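Local coordinates for protein (histonelike protein HU) (Thermotoga maritima, PDB 1B8Z) that binds and wraps DNA as a histone-like protein, stabilising the duplex against denaturation under extreme conditions, at the interface of chains A and B. Coordinates in Å, arbitrary orientation; residue numbers count along the deposited sequence, not the author numbering. Chains: chain A/B, Protein (histonelike protein HU).

The interface of chains A and B. Residues chain A 36-37, 52, 76-77; chain B 85-86, 89.
The C-terminal helix 83-89 of one HU subunit lays its last turn against the partner, where B:Val89 enters an apolar groove formed by A:Leu36, A:Val52 and A:Pro77. B:Val89 buries 84 Å² here, and its two methyls serve different walls. CG1 is set anti to the backbone N (chi1 159°) and meets A:Val52 tip to tip. It lies 3.5 Å from A:Val52 CG2. The beta-branched A:Val52 suits the spot by offering both methyls to this one, its CG1 standing 3.9 Å from B:Val89 CG1. The other methyl of B:Val89, CG2, turns to the end of helix 18-37 and rests 3.5 Å from CB of A:Leu36, so that the leucine takes part through the root of its side chain and not its branch end. The backbone N of A:Ala37 is a looser neighbour of B:Val89 CG2 at 4.1 Å. A forked, compact valine can thus touch a loop residue and a helix end at once. One turn earlier, B:Leu85 runs past A:Pro77 in the opposite direction, its branch long enough to reach along the proline ring. CD2 of B:Leu85 comes to 4.1 Å from CB of A:Pro77. The rigid ring presents a fixed apolar surface just before strand 78-81, also neighboured by the backbone of B:Lys86. Repeated by the two-fold axis, the patch ties each C-terminal helix to the other subunit and so helps hold together the intertwined dimer that HU uses to bind DNA.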
loop_
_atom_site.group_PDB
_atom_site.type_symbol
_atom_site.label_atom_id
_atom_site.label_comp_id
_atom_site.label_asym_id
_atom_site.label_seq_id
_atom_site.Cartn_x
_atom_site.Cartn_y
_atom_site.Cartn_z
ATOM N N LEU A 36 7.349 10.074 2.835
ATOM C CA LEU A 36 6.495 11.042 3.511
ATOM C C LEU A 36 7.259 11.784 4.612
ATOM O O LEU A 36 7.033 12.988 4.804
ATOM C CB LEU A 36 5.258 10.377 4.118
ATOM C CG LEU A 36 4.293 9.806 3.069
ATOM C CD1 LEU A 36 3.123 9.136 3.784
ATOM C CD2 LEU A 36 3.801 10.835 2.082
ATOM N N ALA A 37 8.183 11.089 5.251
ATOM C CA ALA A 37 8.993 11.706 6.318
ATOM C C ALA A 37 9.910 12.785 5.753
ATOM O O ALA A 37 10.291 13.711 6.496
ATOM C CB ALA A 37 9.822 10.647 7.009
ATOM N N VAL A 52 1.945 14.819 2.458
ATOM C CA VAL A 52 1.910 15.416 3.796
ATOM C C VAL A 52 1.418 16.855 3.660
ATOM O O VAL A 52 1.767 17.554 2.696
ATOM C CB VAL A 52 3.293 15.368 4.461
ATOM C CG1 VAL A 52 3.315 16.047 5.837
ATOM C CG2 VAL A 52 3.795 13.940 4.704
ATOM N N VAL A 76 0.898 16.338 8.657
ATOM C CA VAL A 76 0.156 15.083 8.786
ATOM C C VAL A 76 0.003 14.410 7.427
ATOM O O VAL A 76 -0.134 15.048 6.385
ATOM C CB VAL A 76 -1.227 15.297 9.423
ATOM C CG1 VAL A 76 -1.084 16.111 10.707
ATOM C CG2 VAL A 76 -2.206 15.987 8.486
ATOM N N PRO A 77 0.043 13.094 7.454
ATOM C CA PRO A 77 -0.111 12.279 6.247
ATOM C C PRO A 77 -1.545 12.297 5.701
ATOM O O PRO A 77 -2.486 12.234 6.508
ATOM C CB PRO A 77 0.155 10.853 6.739
ATOM C CG PRO A 77 -0.290 10.857 8.148
ATOM C CD PRO A 77 -0.079 12.260 8.643
ATOM N N LEU B 85 2.550 6.078 11.924
ATOM C CA LEU B 85 2.827 6.831 10.702
ATOM C C LEU B 85 2.849 8.329 11.009
ATOM O O LEU B 85 3.790 9.037 10.643
ATOM C CB LEU B 85 1.808 6.529 9.612
ATOM C CG LEU B 85 1.887 7.295 8.301
ATOM C CD1 LEU B 85 3.250 7.129 7.632
ATOM C CD2 LEU B 85 0.788 6.829 7.353
ATOM N N LYS B 86 1.829 8.781 11.730
ATOM C CA LYS B 86 1.755 10.179 12.151
ATOM C C LYS B 86 2.998 10.593 12.926
ATOM O O LYS B 86 3.587 11.640 12.618
ATOM C CB LYS B 86 0.475 10.379 12.969
ATOM N N VAL B 89 6.046 10.949 10.584
ATOM C CA VAL B 89 5.900 12.029 9.616
ATOM C C VAL B 89 5.780 13.426 10.363
ATOM O O VAL B 89 5.997 14.492 9.772
ATOM C CB VAL B 89 4.650 11.760 8.755
ATOM C CG1 VAL B 89 4.101 13.022 8.086
ATOM C CG2 VAL B 89 4.909 10.768 7.619
#